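Local coordinates for dephospho-CoA kinase (Campylobacter jejuni subsp. jejuni serotype O:2, PDB 4ZO4), which probably catalyses the last step of coenzyme A biosynthesis, the ATP-dependent phosphorylation of the 3'-hydroxyl of dephospho-CoA, at residues A[90-93]-A[94-98]; A[97-100]-A[101-105]. One frame throughout, in Å; residues are numbered along the deposited sequence.

Contact 1. Residues A[90-93]-A[94-98]; sequences NFTH and PKIRA
Asn90 O faces the ring of Pro94, with CD 3.3 Å away. Proline has no N-H to give Asn90 O, and the helix is kinked at residues 94 and 95. Asn90 ND2 bonds Ser154 OG of the second subunit. Phe91 holds the ammonium of Lys95 in two ways. Lys95 NZ gives a hydrogen bond to Phe91 O at 2.9 Å. The same NZ sits over the centre of the Phe91 ring, 3.6 Å from its centroid, in a cation-pi contact. Lys95 CE follows over the same face as a CH-pi contact. The lysine chain runs extended and then bends at its last torsion (chi4 86°), which brings NZ over the ring. Thr92 O accepts Ile96 N at 2.8 Å. Beside this bond Thr92 CB meets Ile96 CD1 at 3.7 Å, the two side chains pointing the same way. His93 O accepts Arg97 N at 2.9 Å, while His93 NE2 bonds Glu123. These turns belong to helix 82-109. Thr92, Lys95 and Ile96 pack on helix 35-45, and Phe91 packs on helix 47-54. Phe79 of the second subunit packs on Thr92, and Asn80 of that subunit on His93 and Ile96.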
loop_
_atom_site.group_PDB
_atom_site.type_symbol
_atom_site.label_atom_id
_atom_site.label_comp_id
_atom_site.label_asym_id
_atom_site.label_seq_id
_atom_site.Cartn_x
_atom_site.Cartn_y
_atom_site.Cartn_z
ATOM N N ASN A 90 -14.096 -2.269 3.476
ATOM C CA ASN A 90 -14.448 -2.583 4.849
ATOM C C ASN A 90 -15.932 -2.828 4.980
ATOM O O ASN A 90 -16.404 -3.598 5.824
ATOM C CB ASN A 90 -14.007 -1.472 5.782
ATOM C CG ASN A 90 -14.494 -1.683 7.193
ATOM O OD1 ASN A 90 -13.938 -2.483 7.931
ATOM N ND2 ASN A 90 -15.540 -0.970 7.571
ATOM N N PHE A 91 -16.697 -2.205 4.113
ATOM C CA PHE A 91 -18.126 -2.501 4.084
ATOM C C PHE A 91 -18.447 -3.928 3.688
ATOM O O PHE A 91 -19.331 -4.521 4.283
ATOM C CB PHE A 91 -18.831 -1.573 3.118
ATOM C CG PHE A 91 -20.314 -1.588 3.254
ATOM C CD1 PHE A 91 -20.937 -0.955 4.316
ATOM C CD2 PHE A 91 -21.090 -2.197 2.299
ATOM C CE1 PHE A 91 -22.332 -0.952 4.420
ATOM C CE2 PHE A 91 -22.466 -2.215 2.388
ATOM C CZ PHE A 91 -23.092 -1.577 3.437
ATOM N N THR A 92 -17.757 -4.450 2.664
ATOM C CA THR A 92 -18.167 -5.680 1.984
ATOM C C THR A 92 -17.502 -6.921 2.560
ATOM O O THR A 92 -18.118 -7.953 2.700
ATOM C CB THR A 92 -17.797 -5.636 0.492
ATOM O OG1 THR A 92 -16.424 -5.274 0.344
ATOM C CG2 THR A 92 -18.629 -4.630 -0.240
ATOM N N HIS A 93 -16.220 -6.808 2.878
ATOM C CA HIS A 93 -15.433 -7.934 3.347
ATOM C C HIS A 93 -16.125 -8.805 4.398
ATOM O O HIS A 93 -16.224 -10.016 4.205
ATOM C CB HIS A 93 -14.058 -7.496 3.857
ATOM C CG HIS A 93 -13.111 -7.043 2.787
ATOM N ND1 HIS A 93 -11.888 -6.464 3.072
ATOM C CD2 HIS A 93 -13.201 -7.079 1.436
ATOM C CE1 HIS A 93 -11.257 -6.195 1.941
ATOM N NE2 HIS A 93 -12.038 -6.538 0.934
ATOM N N PRO A 94 -16.570 -8.224 5.528
ATOM C CA PRO A 94 -17.215 -9.132 6.502
ATOM C C PRO A 94 -18.555 -9.742 6.007
ATOM O O PRO A 94 -18.914 -10.870 6.389
ATOM C CB PRO A 94 -17.425 -8.246 7.714
ATOM C CG PRO A 94 -17.389 -6.824 7.186
ATOM C CD PRO A 94 -16.442 -6.847 6.040
ATOM N N LYS A 95 -19.261 -9.030 5.140
ATOM C CA LYS A 95 -20.522 -9.515 4.565
ATOM C C LYS A 95 -20.301 -10.629 3.572
ATOM O O LYS A 95 -21.096 -11.583 3.499
ATOM C CB LYS A 95 -21.270 -8.384 3.860
ATOM C CG LYS A 95 -21.905 -7.424 4.821
ATOM C CD LYS A 95 -22.304 -6.133 4.131
ATOM C CE LYS A 95 -22.869 -5.092 5.102
ATOM N NZ LYS A 95 -21.812 -4.242 5.746
ATOM N N ILE A 96 -19.226 -10.512 2.803
ATOM C CA ILE A 96 -18.878 -11.579 1.859
ATOM C C ILE A 96 -18.400 -12.828 2.640
ATOM O O ILE A 96 -18.887 -13.949 2.411
ATOM C CB ILE A 96 -17.851 -11.115 0.803
ATOM C CG1 ILE A 96 -18.300 -9.832 0.058
ATOM C CG2 ILE A 96 -17.722 -12.184 -0.244
ATOM C CD1 ILE A 96 -17.212 -9.100 -0.724
ATOM N N ARG A 97 -17.493 -12.602 3.590
ATOM C CA ARG A 97 -16.941 -13.628 4.459
ATOM C C ARG A 97 -17.993 -14.456 5.211
ATOM O O ARG A 97 -17.844 -15.661 5.354
ATOM C CB ARG A 97 -15.998 -12.962 5.460
ATOM C CG ARG A 97 -15.362 -13.865 6.519
ATOM C CD ARG A 97 -14.033 -14.457 6.062
ATOM N NE ARG A 97 -13.514 -15.452 7.003
ATOM C CZ ARG A 97 -12.524 -16.300 6.740
ATOM N NH1 ARG A 97 -11.923 -16.303 5.551
ATOM N NH2 ARG A 97 -12.131 -17.163 7.672
ATOM N N ALA A 98 -19.057 -13.835 5.687
ATOM C CA ALA A 98 -20.077 -14.568 6.471
ATOM C C ALA A 98 -21.082 -15.261 5.581
ATOM O O ALA A 98 -21.613 -16.307 5.957
ATOM C CB ALA A 98 -20.793 -13.634 7.445
#

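Contact 2. Residues A[97-100]-A[101-105]; sequences RAKI and LEQMQ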
loop_
_atom_site.group_PDB
_atom_site.type_symbol
_atom_site.label_atom_id
_atom_site.label_comp_id
_atom_site.label_asym_id
_atom_site.label_seq_id
_atom_site.Cartn_x
_atom_site.Cartn_y
_atom_site.Cartn_z
ATOM N N ARG A 97 -17.493 -12.602 3.590
ATOM C CA ARG A 97 -16.941 -13.628 4.459
ATOM C C ARG A 97 -17.993 -14.456 5.211
ATOM O O ARG A 97 -17.844 -15.661 5.354
ATOM C CB ARG A 97 -15.998 -12.962 5.460
ATOM C CG ARG A 97 -15.362 -13.865 6.519
ATOM C CD ARG A 97 -14.033 -14.457 6.062
ATOM N NE ARG A 97 -13.514 -15.452 7.003
ATOM C CZ ARG A 97 -12.524 -16.300 6.740
ATOM N NH1 ARG A 97 -11.923 -16.303 5.551
ATOM N NH2 ARG A 97 -12.131 -17.163 7.672
ATOM N N ALA A 98 -19.057 -13.835 5.687
ATOM C CA ALA A 98 -20.077 -14.568 6.471
ATOM C C ALA A 98 -21.082 -15.261 5.581
ATOM O O ALA A 98 -21.613 -16.307 5.957
ATOM C CB ALA A 98 -20.793 -13.634 7.445
ATOM N N LYS A 99 -21.366 -14.677 4.420
ATOM C CA LYS A 99 -22.207 -15.332 3.417
ATOM C C LYS A 99 -21.485 -16.484 2.695
ATOM O O LYS A 99 -22.088 -17.476 2.339
ATOM C CB LYS A 99 -22.709 -14.326 2.399
ATOM C CG LYS A 99 -23.655 -14.931 1.384
ATOM C CD LYS A 99 -24.892 -14.084 1.105
ATOM C CE LYS A 99 -26.008 -14.397 2.100
ATOM N NZ LYS A 99 -27.330 -14.575 1.430
ATOM N N ILE A 100 -20.193 -16.373 2.471
ATOM C CA ILE A 100 -19.496 -17.508 1.915
ATOM C C ILE A 100 -19.463 -18.626 2.949
ATOM O O ILE A 100 -19.695 -19.761 2.605
ATOM C CB ILE A 100 -18.082 -17.133 1.444
ATOM C CG1 ILE A 100 -18.180 -16.434 0.077
ATOM C CG2 ILE A 100 -17.211 -18.372 1.330
ATOM C CD1 ILE A 100 -16.866 -15.875 -0.443
ATOM N N LEU A 101 -19.170 -18.286 4.201
ATOM C CA LEU A 101 -19.067 -19.248 5.295
ATOM C C LEU A 101 -20.431 -19.725 5.770
ATOM O O LEU A 101 -20.529 -20.663 6.555
ATOM C CB LEU A 101 -18.299 -18.605 6.454
ATOM C CG LEU A 101 -18.026 -19.319 7.791
ATOM C CD1 LEU A 101 -16.727 -18.783 8.393
ATOM C CD2 LEU A 101 -19.154 -19.166 8.810
ATOM N N GLU A 102 -21.488 -19.068 5.317
ATOM C CA GLU A 102 -22.861 -19.536 5.568
ATOM C C GLU A 102 -23.137 -20.735 4.674
ATOM O O GLU A 102 -23.477 -21.798 5.147
ATOM C CB GLU A 102 -23.856 -18.395 5.289
ATOM C CG GLU A 102 -25.332 -18.740 5.215
ATOM C CD GLU A 102 -26.138 -17.553 4.706
ATOM O OE1 GLU A 102 -26.832 -17.698 3.675
ATOM O OE2 GLU A 102 -26.052 -16.459 5.316
ATOM N N GLN A 103 -22.969 -20.532 3.379
ATOM C CA GLN A 103 -23.233 -21.537 2.372
ATOM C C GLN A 103 -22.222 -22.704 2.311
ATOM O O GLN A 103 -22.471 -23.683 1.602
ATOM C CB GLN A 103 -23.280 -20.865 1.003
ATOM C CG GLN A 103 -24.422 -19.884 0.823
ATOM C CD GLN A 103 -24.436 -19.261 -0.566
ATOM O OE1 GLN A 103 -23.751 -19.722 -1.482
ATOM N NE2 GLN A 103 -25.223 -18.206 -0.728
HETATM N N MSE A 104 -21.096 -22.617 3.020
HETATM C CA MSE A 104 -20.135 -23.741 3.050
HETATM C C MSE A 104 -20.320 -24.701 4.221
HETATM O O MSE A 104 -19.754 -25.807 4.221
HETATM C CB MSE A 104 -18.707 -23.234 3.135
HETATM C CG MSE A 104 -18.200 -22.615 1.851
HETATM SE SE MSE A 104 -16.401 -21.954 2.271
HETATM C CE MSE A 104 -15.447 -23.660 2.357
ATOM N N GLN A 105 -21.042 -24.254 5.248
ATOM C CA GLN A 105 -21.366 -25.063 6.411
ATOM C C GLN A 105 -22.662 -25.818 6.132
ATOM O O GLN A 105 -22.967 -26.812 6.810
ATOM C CB GLN A 105 -21.527 -24.197 7.678
ATOM C CG GLN A 105 -20.234 -23.891 8.445
ATOM C CD GLN A 105 -20.398 -22.789 9.508
ATOM O OE1 GLN A 105 -21.493 -22.255 9.709
ATOM N NE2 GLN A 105 -19.300 -22.443 10.188
#
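Leu101 N donates to Arg97 O at 3.2 Å. Further along, the helix is loosely bonded. Lys99 O receives two weak bonds, from Gln103 N at 3.3 Å and from Glu102 N at 3.4 Å. The first is almost straight, at 175°, and the second is clearly bent. Met104 N makes another weak bond, to Ile100 O.

The side chains of Lys99 and Glu102 lie side by side and point the same way. Their salt bridge is long, with Lys99 NZ 3.9 Å from Glu102 OE1. Lys99 CE is 3.7 Å from the same OE1, so the two chains touch near their ends and the ion pair is loose. CG is anti to the backbone N in both (chi1 -176° in Lys99, 168° in Glu102), which sends the two chains off the helix together. Glu45 makes a second, weak and long ion pair with Lys99.

On the buried side, Ile100 CG2 touches the selenium atom of selenomethionine Met104 at 3.8 Å. These two side chains also run alongside each other. Ile100 packs on Ala35 and Ile38 of helix 35-45 and on Phe122 and Tyr127. Met104 reaches Ala7 and Phe9 of strand 7-12 and Ile33 of strand 31-34. The arrangement is that of an amphipathic helix whose apolar face packs on helix 35-45 and, through Met104, on the parallel sheet of a P-loop kinase fold.

In the fold
Contacts 1 and 2 follow one another along helix 82-109, share Arg97 and Ala98, and have centres about 11 Å apart. Both lie on the same side of the chain's centre, and both pack against helix 35-45. Their other neighbours differ. The 90-98 end reaches helix 47-54 and the second subunit. The 97-105 end meets strands 7-12 and 31-34, and no other chain of the assembly touches it. One long helix thus joins a subunit interface to the parallel sheet. Contact 1 lies away from the predicted ATP site. In contact 2 the Ile100 side chain is about 11 Å from that of Lys18, which is predicted to bind ATP.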